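Local coordinates for transcriptional regulator, IclR family (Ruegeria sp. TM1040, PDB 3R4K), which probably binds DNA through an N-terminal helix-turn-helix domain and regulates transcription, its C-terminal domain probably sensing a small effector, at residues H134-G139 and G190-E195; T97-L102 and L108-H113; G23-T28 and M33-V38; E44-E47 and E52-E55; S117-K122 and T220-P225. All blocks are in the same frame, centred on the assembly; numbering follows the deposited sequence.

Contact 1 (H134-G139 and G190-E195)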
# COMPACT_ATOMS: atom_id res chain seq x y z
N HIS A 134 22.90 16.61 -2.62
CA HIS A 134 24.32 16.69 -2.32
C HIS A 134 24.65 17.57 -1.09
O HIS A 134 25.71 17.38 -0.50
CB HIS A 134 25.08 17.21 -3.56
CG HIS A 134 24.73 18.62 -3.94
ND1 HIS A 134 23.54 18.93 -4.58
CD2 HIS A 134 25.44 19.76 -3.76
CE1 HIS A 134 23.56 20.25 -4.75
NE2 HIS A 134 24.68 20.79 -4.27
N GLY A 135 23.78 18.52 -0.74
CA GLY A 135 24.05 19.46 0.34
C GLY A 135 23.40 19.20 1.69
O GLY A 135 23.64 19.96 2.64
N THR A 136 22.57 18.16 1.79
CA THR A 136 21.90 17.84 3.05
C THR A 136 22.24 16.41 3.46
O THR A 136 22.49 15.57 2.59
CB THR A 136 20.35 18.02 2.96
OG1 THR A 136 19.80 17.09 2.03
CG2 THR A 136 19.93 19.41 2.60
N ALA A 137 22.19 16.11 4.78
CA ALA A 137 22.37 14.76 5.30
C ALA A 137 21.22 13.88 4.79
O ALA A 137 21.45 12.75 4.36
CB ALA A 137 22.41 14.78 6.82
N SER A 138 19.98 14.45 4.76
CA SER A 138 18.76 13.79 4.27
C SER A 138 18.93 13.39 2.80
O SER A 138 18.65 12.23 2.46
CB SER A 138 17.54 14.68 4.45
OG SER A 138 17.39 15.07 5.80
N GLY A 139 19.43 14.31 1.99
CA GLY A 139 19.70 14.08 0.57
C GLY A 139 20.73 13.00 0.33
O GLY A 139 20.54 12.15 -0.55
N GLY A 190 26.80 22.33 7.47
CA GLY A 190 26.58 23.57 6.74
C GLY A 190 26.60 23.57 5.22
O GLY A 190 27.06 24.55 4.63
N GLY A 191 26.08 22.50 4.60
CA GLY A 191 25.99 22.36 3.14
C GLY A 191 24.73 22.97 2.55
O GLY A 191 24.70 23.32 1.37
N PHE A 192 23.66 23.06 3.38
CA PHE A 192 22.36 23.64 3.02
C PHE A 192 22.18 25.00 3.71
O PHE A 192 21.75 25.98 3.10
CB PHE A 192 21.23 22.67 3.42
CG PHE A 192 19.86 22.99 2.88
CD1 PHE A 192 19.55 22.75 1.53
CD2 PHE A 192 18.85 23.45 3.72
CE1 PHE A 192 18.28 23.02 1.03
CE2 PHE A 192 17.57 23.71 3.22
CZ PHE A 192 17.29 23.50 1.88
N GLU A 193 22.52 25.04 5.00
CA GLU A 193 22.47 26.22 5.84
C GLU A 193 23.74 26.28 6.66
O GLU A 193 24.12 25.26 7.27
CB GLU A 193 21.22 26.20 6.77
CG GLU A 193 19.88 26.26 6.06
CD GLU A 193 19.35 27.62 5.63
OE1 GLU A 193 20.03 28.65 5.88
OE2 GLU A 193 18.23 27.66 5.08
N ALA A 194 24.42 27.45 6.66
CA ALA A 194 25.65 27.61 7.43
C ALA A 194 25.38 27.48 8.94
O ALA A 194 24.33 27.93 9.43
CB ALA A 194 26.30 28.96 7.12
N GLU A 195 26.31 26.81 9.65
CA GLU A 195 26.31 26.56 11.11
C GLU A 195 25.17 25.60 11.55
O GLU A 195 24.72 25.63 12.71
CB GLU A 195 26.30 27.87 11.93
CG GLU A 195 27.37 28.91 11.56
CD GLU A 195 28.78 28.41 11.27
OE1 GLU A 195 29.49 28.02 12.23
OE2 GLU A 195 29.18 28.42 10.08
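Thr136 and Phe192 supply the apolar part of this contact, their side chains lying side by side and pointing the same way. The Thr136 methyl CG2 approaches the Phe192 ring obliquely, 3.5 Å from CD1, and is almost as near the root of that side chain, 3.6 Å from Phe192 CB. CG of Phe192 stands opposite its backbone nitrogen (chi1 -168°), which carries the ring along the methyl.

The backbones meet at two glycines, Gly135 and Gly191, with CA atoms 4.5 Å apart. Gly135 O lies 3.2 Å from Phe192 N at too poor an angle to bond. A CB on Gly191 would collide with this carbonyl oxygen.

No hydrogen bond crosses between the segments; Thr136 is the N-cap of helix 137-143, its OG1 accepting from Gly139 N at 2.8 Å while also bonding to Thr132 O. A valine here would keep a methyl against Phe192 but would probably leave Gly139 N without its cap and Thr132 O without its donor.

The loop between strands 186-189 and 196-204 thus meets the start of helix 137-143, with Leu131 of strand 129-131 against both Thr136 and Phe192, and Ala137 packed on strand 196-204.

Contact 2 (T97-L102 and L108-H113)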
# COMPACT_ATOMS: atom_id res chain seq x y z
N THR A 97 15.90 19.90 16.60
CA THR A 97 14.84 19.86 15.59
C THR A 97 14.96 18.59 14.78
O THR A 97 16.05 18.26 14.32
CB THR A 97 14.93 21.11 14.70
OG1 THR A 97 14.80 22.26 15.54
CG2 THR A 97 13.87 21.13 13.56
N THR A 98 13.84 17.89 14.59
CA THR A 98 13.80 16.67 13.80
C THR A 98 12.88 16.89 12.60
O THR A 98 11.94 17.67 12.70
CB THR A 98 13.38 15.48 14.65
OG1 THR A 98 12.10 15.76 15.22
CG2 THR A 98 14.38 15.17 15.77
N HIS A 99 13.16 16.24 11.47
CA HIS A 99 12.30 16.38 10.30
C HIS A 99 12.32 15.16 9.40
O HIS A 99 13.33 14.46 9.29
CB HIS A 99 12.59 17.66 9.49
CG HIS A 99 13.97 17.77 8.92
ND1 HIS A 99 14.21 17.60 7.57
CD2 HIS A 99 15.13 18.12 9.54
CE1 HIS A 99 15.50 17.80 7.41
NE2 HIS A 99 16.10 18.12 8.57
N LEU A 100 11.17 14.90 8.77
CA LEU A 100 10.98 13.83 7.81
C LEU A 100 10.84 14.44 6.43
O LEU A 100 10.03 15.34 6.22
CB LEU A 100 9.75 12.95 8.16
CG LEU A 100 9.38 11.83 7.16
CD1 LEU A 100 10.46 10.73 7.08
CD2 LEU A 100 7.98 11.26 7.47
N SER A 101 11.68 13.98 5.51
CA SER A 101 11.62 14.44 4.13
C SER A 101 11.27 13.25 3.25
O SER A 101 11.67 12.11 3.54
CB SER A 101 12.93 15.11 3.71
OG SER A 101 14.03 14.24 3.86
N LEU A 102 10.44 13.50 2.22
CA LEU A 102 9.99 12.43 1.34
C LEU A 102 10.27 12.73 -0.10
O LEU A 102 10.23 13.88 -0.52
CB LEU A 102 8.48 12.17 1.50
CG LEU A 102 7.97 11.69 2.84
CD1 LEU A 102 6.45 11.76 2.88
CD2 LEU A 102 8.45 10.28 3.16
N LEU A 108 13.39 15.87 -3.22
CA LEU A 108 13.26 15.53 -1.81
C LEU A 108 12.71 16.75 -1.04
O LEU A 108 13.35 17.82 -1.02
CB LEU A 108 14.61 15.04 -1.24
CG LEU A 108 14.61 14.58 0.20
CD1 LEU A 108 13.93 13.22 0.36
CD2 LEU A 108 16.03 14.53 0.73
N ALA A 109 11.51 16.61 -0.44
CA ALA A 109 10.83 17.70 0.26
C ALA A 109 10.57 17.41 1.75
O ALA A 109 10.03 16.35 2.07
CB ALA A 109 9.51 18.01 -0.43
N SER A 110 10.95 18.35 2.66
CA SER A 110 10.72 18.21 4.10
C SER A 110 9.24 18.44 4.32
O SER A 110 8.74 19.51 3.99
CB SER A 110 11.58 19.17 4.92
OG SER A 110 11.61 18.79 6.28
N LEU A 111 8.52 17.41 4.80
CA LEU A 111 7.07 17.50 4.89
C LEU A 111 6.48 17.48 6.31
O LEU A 111 5.32 17.85 6.49
CB LEU A 111 6.46 16.41 4.01
CG LEU A 111 6.69 16.66 2.49
CD1 LEU A 111 6.40 15.42 1.67
CD2 LEU A 111 5.95 17.94 1.98
N SER A 112 7.28 17.12 7.32
CA SER A 112 6.85 17.13 8.72
C SER A 112 8.08 17.35 9.58
O SER A 112 9.17 16.89 9.22
CB SER A 112 6.08 15.86 9.13
OG SER A 112 6.87 14.69 9.14
N HIS A 113 7.92 18.13 10.66
CA HIS A 113 9.01 18.42 11.58
C HIS A 113 8.48 18.57 12.99
O HIS A 113 7.28 18.75 13.21
CB HIS A 113 9.78 19.69 11.16
CG HIS A 113 8.98 20.96 11.25
ND1 HIS A 113 8.27 21.44 10.16
CD2 HIS A 113 8.79 21.79 12.31
CE1 HIS A 113 7.68 22.55 10.59
NE2 HIS A 113 7.95 22.80 11.88
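Leu100 and Leu102 pair with Ser112 and Ala109 through backbone bonds. Leu100 N donates to Ser112 O at 2.9 Å, and Leu102 exchanges two bonds with Ala109, the straighter from Ala109 N to Leu102 O (3.0 Å, 177°). Between them the register slips: Leu100 O takes a bond from Leu111 N at 2.9 Å and a weak one from Ser112 N, so two residues face one in a classic beta bulge.

The side chains divide between the two faces of the sheet. On one, His99 ND1 makes a weak bond to Ser110 OG at 3.1 Å, which meets the ring obliquely; His99 CG, lodged between its own backbone N and carbonyl carbon (chi1 61°), brings ND1 to that hydroxyl. Further along, Ser101 OG lies among CG, CD1 and CD2 of Leu108, the nearest being CD1 at 3.6 Å. On the other face Leu102 and Leu111 cross at about a right angle, their CD1 atoms 3.9 Å apart.

Outside the pair, Ser112 OG bonds to Ser83 on helix 79-94 and His113 ND1 to Asp127, while Ser138 and Val142 of helix 137-143 cover Leu108. An alanine in place of Leu108 would probably open a gap between Ser101 and that helix.

This is a twisted antiparallel beta hairpin, the segments' axes at 139°, within the central sheet of the GAF-like C-terminal domain.

Contact 3 (G23-T28 and M33-V38)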
# COMPACT_ATOMS: atom_id res chain seq x y z
N GLY A 23 7.96 -23.88 1.08
CA GLY A 23 7.40 -25.23 1.07
C GLY A 23 7.01 -25.65 2.47
O GLY A 23 7.51 -25.09 3.46
N LEU A 24 6.09 -26.64 2.59
CA LEU A 24 5.59 -27.15 3.88
C LEU A 24 6.73 -27.67 4.78
O LEU A 24 6.69 -27.41 5.99
CB LEU A 24 4.55 -28.27 3.64
CG LEU A 24 3.72 -28.71 4.86
CD1 LEU A 24 2.84 -27.58 5.38
CD2 LEU A 24 2.84 -29.88 4.52
N SER A 25 7.72 -28.37 4.20
CA SER A 25 8.87 -28.94 4.91
C SER A 25 9.80 -27.85 5.44
O SER A 25 10.22 -27.94 6.59
CB SER A 25 9.63 -29.89 3.99
OG SER A 25 8.74 -30.74 3.29
N ASP A 26 10.10 -26.82 4.63
CA ASP A 26 10.95 -25.69 5.04
C ASP A 26 10.28 -24.85 6.12
O ASP A 26 10.97 -24.37 7.02
CB ASP A 26 11.31 -24.82 3.84
CG ASP A 26 12.50 -25.38 3.11
OD1 ASP A 26 13.64 -25.16 3.57
OD2 ASP A 26 12.29 -26.15 2.14
N LEU A 27 8.93 -24.70 6.06
CA LEU A 27 8.14 -23.98 7.07
C LEU A 27 8.17 -24.72 8.39
O LEU A 27 8.21 -24.09 9.43
CB LEU A 27 6.69 -23.81 6.62
CG LEU A 27 6.27 -22.44 6.12
CD1 LEU A 27 4.87 -22.48 5.55
CD2 LEU A 27 6.39 -21.37 7.21
N THR A 28 8.17 -26.07 8.34
CA THR A 28 8.21 -26.94 9.50
C THR A 28 9.57 -26.75 10.20
O THR A 28 9.60 -26.59 11.43
CB THR A 28 7.90 -28.40 9.06
OG1 THR A 28 6.56 -28.47 8.58
CG2 THR A 28 8.06 -29.41 10.16
N MSE A 33 7.49 -26.17 14.51
CA MSE A 33 6.20 -26.86 14.68
C MSE A 33 6.16 -28.16 13.87
O MSE A 33 6.93 -28.30 12.92
CB MSE A 33 5.04 -25.95 14.24
CG MSE A 33 5.11 -24.53 14.81
SE MSE A 33 3.65 -23.41 14.21
CE MSE A 33 4.37 -21.75 14.54
N ASN A 34 5.24 -29.10 14.21
CA ASN A 34 5.07 -30.35 13.45
C ASN A 34 4.49 -30.02 12.07
O ASN A 34 3.76 -29.04 11.95
CB ASN A 34 4.14 -31.38 14.15
CG ASN A 34 3.93 -31.25 15.63
OD1 ASN A 34 3.42 -30.23 16.14
ND2 ASN A 34 4.25 -32.32 16.33
N LYS A 35 4.78 -30.84 11.06
CA LYS A 35 4.29 -30.70 9.69
C LYS A 35 2.76 -30.56 9.65
O LYS A 35 2.25 -29.66 8.97
CB LYS A 35 4.74 -31.90 8.82
CG LYS A 35 4.85 -31.60 7.34
CD LYS A 35 5.04 -32.89 6.54
CE LYS A 35 5.40 -32.67 5.08
NZ LYS A 35 6.79 -32.15 4.86
N ALA A 36 2.05 -31.42 10.41
CA ALA A 36 0.59 -31.45 10.51
C ALA A 36 0.03 -30.15 11.09
O ALA A 36 -1.00 -29.68 10.62
CB ALA A 36 0.15 -32.63 11.37
N THR A 37 0.73 -29.56 12.09
CA THR A 37 0.33 -28.29 12.70
C THR A 37 0.44 -27.19 11.65
O THR A 37 -0.52 -26.43 11.46
CB THR A 37 1.18 -27.97 13.94
OG1 THR A 37 1.00 -28.99 14.91
CG2 THR A 37 0.83 -26.61 14.56
N VAL A 38 1.61 -27.12 10.97
CA VAL A 38 1.92 -26.13 9.93
C VAL A 38 0.88 -26.23 8.81
O VAL A 38 0.31 -25.21 8.44
CB VAL A 38 3.39 -26.25 9.41
CG1 VAL A 38 3.65 -25.29 8.25
CG2 VAL A 38 4.39 -25.99 10.54
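Lys35 reaches helix 24-31 by running out extended as far as CE and bending at its last torsion (chi4 72°), which turns NZ to Ser25 OG, 2.9 Å away, in a weak hydrogen bond. Leu24, with CG anti to its backbone N (chi1 -168°), turns its two methyls to different partners on helix 35-47. Thr28 parts its branches: the hydroxyl turns back along its own helix while the methyl goes to the turn, CG2 lying 3.2 Å from Met33 O.

Leu24 crosses the lysine chain at about a right angle, CD2 being 3.8 Å from Lys35 CE. Its other methyl, CD1, slides past Val38, 3.8 Å from CG1. That same Val38 methyl also touches CB of Leu27, so one branch of the valine serves two leucines, while CG2 faces the Thr28 hydroxyl.

Helices 24-31 and 35-47, joined by a short turn, form the helix-turn-helix of the DNA-binding domain. By analogy with the family, helix 35-47 is probably the recognition helix, and Lys35 lies in its first turn.

Each segment also has polar bonds of its own. Leu24 O is held by two donors from opposite faces of its carbonyl plane, Thr28 N and Thr28 OG1, the latter at 2.8 Å. Asn34 occupies the N-cap position of helix 35-47 without a capping bond from its side chain; its OD1 instead accepts from Thr37 OG1 at 3.0 Å, the donor lying above the amide plane. Behind the leucines, Leu27 packs on Leu11 of helix 4-12 and both Leu24 and Leu27 touch Tyr60 of strand 59-62.

Contact 4 (E44-E47 and E52-E55)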
# COMPACT_ATOMS: atom_id res chain seq x y z
N GLU A 44 -5.99 -22.79 7.19
CA GLU A 44 -6.85 -21.81 7.82
C GLU A 44 -6.52 -20.41 7.28
O GLU A 44 -7.44 -19.62 7.05
CB GLU A 44 -6.70 -21.86 9.34
CG GLU A 44 -7.72 -22.76 10.01
CD GLU A 44 -7.76 -22.65 11.52
OE1 GLU A 44 -6.97 -23.36 12.17
OE2 GLU A 44 -8.56 -21.84 12.04
N LEU A 45 -5.22 -20.12 7.04
CA LEU A 45 -4.78 -18.84 6.48
C LEU A 45 -5.18 -18.74 5.00
O LEU A 45 -5.55 -17.67 4.54
CB LEU A 45 -3.27 -18.65 6.65
CG LEU A 45 -2.81 -18.38 8.08
CD1 LEU A 45 -1.34 -18.69 8.25
CD2 LEU A 45 -3.11 -16.92 8.52
N GLN A 46 -5.18 -19.89 4.30
CA GLN A 46 -5.60 -20.02 2.91
C GLN A 46 -7.10 -19.73 2.74
O GLN A 46 -7.49 -19.00 1.83
CB GLN A 46 -5.26 -21.42 2.40
CG GLN A 46 -5.17 -21.54 0.90
CD GLN A 46 -4.89 -22.95 0.45
OE1 GLN A 46 -4.48 -23.83 1.24
NE2 GLN A 46 -5.08 -23.19 -0.84
N GLU A 47 -7.94 -20.28 3.64
CA GLU A 47 -9.39 -20.04 3.59
C GLU A 47 -9.72 -18.54 3.81
O GLU A 47 -10.70 -18.04 3.25
CB GLU A 47 -10.11 -20.91 4.63
CG GLU A 47 -11.52 -21.29 4.16
CD GLU A 47 -11.70 -22.35 3.07
OE1 GLU A 47 -10.72 -23.06 2.74
OE2 GLU A 47 -12.83 -22.47 2.56
N GLU A 52 -1.72 -18.71 -0.13
CA GLU A 52 -2.24 -19.55 -1.21
C GLU A 52 -1.19 -20.57 -1.63
O GLU A 52 0.01 -20.34 -1.44
CB GLU A 52 -2.79 -18.74 -2.40
CG GLU A 52 -1.79 -17.93 -3.20
CD GLU A 52 -2.41 -17.25 -4.41
OE1 GLU A 52 -3.62 -16.92 -4.37
OE2 GLU A 52 -1.67 -17.02 -5.39
N GLN A 53 -1.65 -21.72 -2.13
CA GLN A 53 -0.78 -22.79 -2.59
C GLN A 53 -0.31 -22.45 -3.98
O GLN A 53 -1.13 -21.99 -4.79
CB GLN A 53 -1.49 -24.15 -2.57
CG GLN A 53 -1.70 -24.72 -1.17
CD GLN A 53 -2.37 -26.09 -1.14
OE1 GLN A 53 -2.42 -26.81 -2.14
NE2 GLN A 53 -2.85 -26.49 0.03
N VAL A 54 1.00 -22.61 -4.26
CA VAL A 54 1.56 -22.34 -5.59
C VAL A 54 1.35 -23.62 -6.44
O VAL A 54 1.52 -24.72 -5.92
CB VAL A 54 3.02 -21.79 -5.56
CG1 VAL A 54 3.41 -21.26 -4.18
CG2 VAL A 54 4.06 -22.79 -6.07
N GLU A 55 0.91 -23.47 -7.72
CA GLU A 55 0.60 -24.56 -8.67
C GLU A 55 1.52 -25.78 -8.52
O GLU A 55 1.03 -26.90 -8.35
CB GLU A 55 0.63 -24.06 -10.13
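Glu52, whose CA lies 4.1 Å from CG of Gln46, has its carboxylate oxygen OE2 gripped by two arginines, Arg61 of the same chain and Arg73 of the second subunit. Both salt bridges lead outside the two segments, and the two positive groups would be expected to favour the charged form of the glutamate. The side chain leads its charge away from helix 35-47, so Gln46 meets the backbone of Glu52 and not its acid; the CA atoms of the two residues are 5.3 Å apart.

The bond between the segments is a weaker affair. Gln53 NE2 donates to Gln46 OE1 at 3.3 Å and at an angle of only 123°, a weak hydrogen bond. Gln46 sets CG opposite its backbone N (chi1 -159°) and then runs straight out from the helix toward the strand. Gln53 is likewise extended beyond CG, and the two chains cross at about a right angle with their amide planes 47° apart.

In a winged helix-turn-helix domain, as this one appears to be, strands 51-54 and 59-62 form the wing, so the contact lies between the last turn of helix 35-47, probably the recognition helix, and the first of these strands.

The rest of the meeting is loose contact between the amide of Gln46 and the aliphatic part of Gln53, with Gln46 NE2 3.7 Å from Gln53 CG. Gln53 also rests on Tyr60 of strand 59-62, while Gln46 touches Val51 and Leu45, the residue before it, packs on Val5 of the second subunit.

Contact 5 (S117-K122 and T220-P225)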
# COMPACT_ATOMS: atom_id res chain seq x y z
N SER A 117 11.44 20.91 23.30
CA SER A 117 11.05 21.83 24.37
C SER A 117 12.29 22.40 25.06
O SER A 117 12.21 23.50 25.62
CB SER A 117 10.17 21.12 25.39
OG SER A 117 10.85 20.09 26.09
N ARG A 118 13.41 21.66 25.02
CA ARG A 118 14.66 21.91 25.74
C ARG A 118 15.40 23.22 25.40
O ARG A 118 15.72 23.96 26.34
CB ARG A 118 15.64 20.74 25.56
CG ARG A 118 15.11 19.41 26.09
CD ARG A 118 16.22 18.54 26.65
NE ARG A 118 16.74 17.61 25.66
CZ ARG A 118 17.62 16.64 25.92
NH1 ARG A 118 18.08 16.48 27.15
NH2 ARG A 118 18.03 15.84 24.96
N ASN A 119 15.74 23.49 24.12
CA ASN A 119 16.53 24.71 23.86
C ASN A 119 15.71 25.80 23.21
O ASN A 119 14.90 25.49 22.35
CB ASN A 119 17.74 24.38 22.99
CG ASN A 119 18.56 23.24 23.53
OD1 ASN A 119 18.36 22.08 23.16
ND2 ASN A 119 19.44 23.52 24.47
N ALA A 120 15.94 27.07 23.60
CA ALA A 120 15.24 28.24 23.05
C ALA A 120 15.74 28.57 21.65
O ALA A 120 14.96 29.03 20.83
CB ALA A 120 15.41 29.43 23.96
N THR A 121 17.03 28.35 21.38
CA THR A 121 17.63 28.56 20.05
C THR A 121 17.56 27.22 19.31
O THR A 121 18.10 26.21 19.80
CB THR A 121 19.06 29.14 20.14
OG1 THR A 121 19.89 28.17 20.77
CG2 THR A 121 19.12 30.42 20.92
N LYS A 122 16.81 27.19 18.21
CA LYS A 122 16.54 25.98 17.44
C LYS A 122 16.82 26.16 15.97
O LYS A 122 16.82 27.29 15.49
CB LYS A 122 15.04 25.63 17.57
CG LYS A 122 14.55 25.36 18.97
CD LYS A 122 13.14 25.75 19.08
CE LYS A 122 12.37 25.01 20.13
NZ LYS A 122 12.47 25.62 21.46
N THR A 220 25.71 24.00 15.01
CA THR A 220 27.08 23.53 15.14
C THR A 220 27.59 23.79 16.58
O THR A 220 28.21 22.90 17.16
CB THR A 220 27.93 24.19 14.07
OG1 THR A 220 27.46 23.73 12.81
CG2 THR A 220 29.40 23.85 14.21
N SER A 221 27.25 24.95 17.17
CA SER A 221 27.64 25.36 18.52
C SER A 221 27.19 24.36 19.62
O SER A 221 27.78 24.35 20.71
CB SER A 221 27.09 26.76 18.84
OG SER A 221 25.67 26.82 18.94
N ARG A 222 26.17 23.53 19.34
CA ARG A 222 25.64 22.54 20.29
C ARG A 222 26.06 21.09 19.96
O ARG A 222 25.62 20.16 20.65
CB ARG A 222 24.11 22.64 20.34
CG ARG A 222 23.64 23.70 21.30
CD ARG A 222 22.34 23.33 21.99
NE ARG A 222 21.25 23.12 21.04
CZ ARG A 222 20.39 24.06 20.64
NH1 ARG A 222 20.50 25.30 21.11
NH2 ARG A 222 19.43 23.76 19.79
N MSE A 223 26.90 20.91 18.93
CA MSE A 223 27.36 19.58 18.56
C MSE A 223 28.56 19.19 19.44
O MSE A 223 29.71 19.19 18.99
CB MSE A 223 27.70 19.53 17.06
CG MSE A 223 27.76 18.10 16.52
SE MSE A 223 26.21 16.99 16.99
CE MSE A 223 24.88 18.03 16.21
N THR A 224 28.27 18.91 20.71
CA THR A 224 29.23 18.54 21.75
C THR A 224 29.64 17.09 21.61
O THR A 224 28.91 16.33 20.96
CB THR A 224 28.64 18.78 23.17
OG1 THR A 224 27.50 17.93 23.37
CG2 THR A 224 28.30 20.24 23.45
N PRO A 225 30.74 16.65 22.28
CA PRO A 225 31.11 15.22 22.22
C PRO A 225 29.97 14.30 22.65
O PRO A 225 29.75 13.28 22.00
CB PRO A 225 32.29 15.14 23.21
CG PRO A 225 32.87 16.50 23.21
CD PRO A 225 31.70 17.42 23.10
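Arg222 fastens both terminal nitrogens on one backbone oxygen, Thr121 O, and lays the face of its guanidinium against an amide. NH2 donates to this oxygen at 2.8 Å, in the carbonyl plane, and NH1 at 2.9 Å from 25° off it. NH1 also bonds to Thr121 OG1 at 3.0 Å, so a single threonine receives three bonds, its carbonyl oxygen lying at the edge of the guanidinium.

Over one face comes Asn119 from the opposite direction. Its CG sits 3.5 Å above the centre of the guanidinium, and the planes differ by just 8°, a stacked pair. Arg222 reaches this position by bending its chain at chi2 and chi3, and it bridges loops whose nearest CA atoms, those of Asn119 and Arg222, are 10.0 Å apart. Within the first loop, Lys122 NZ bonds to Asn119 O, spanning Thr121.

The contact joins the loop after strand 107-114 to the one leading into helix 225-245, at the surface of the C-terminal domain. Since NH2 also forms a salt bridge with Glu96, the arginine's charge is probably balanced in part by that carboxylate, the threonine oxygens being neutral acceptors; edge bonds and the stacked amide probably restrict the guanidinium's rotation.

How the contacts relate
Contacts 1 and 2 are buried, contact 3 is partly so, and contacts 4 and 5 lie at the surface. Contacts 1, 2 and 5 belong to the C-terminal domain: Ser138 of contact 1 packs on Ser101 and His99 of contact 2, Glu195 O of contact 1 meets Thr220 N of contact 5, and Thr97 of contact 2 packs on Lys122 of contact 5. Contacts 3 and 4 share helix 35-47 in the DNA-binding domain, more than 40 Å, centre to centre, from the other three. Chemistry follows place: backbone pairing in contact 2, glycine and methyl packing in contact 1, leucine and valine in contact 3, amides in contact 4 and a guanidinium in contact 5.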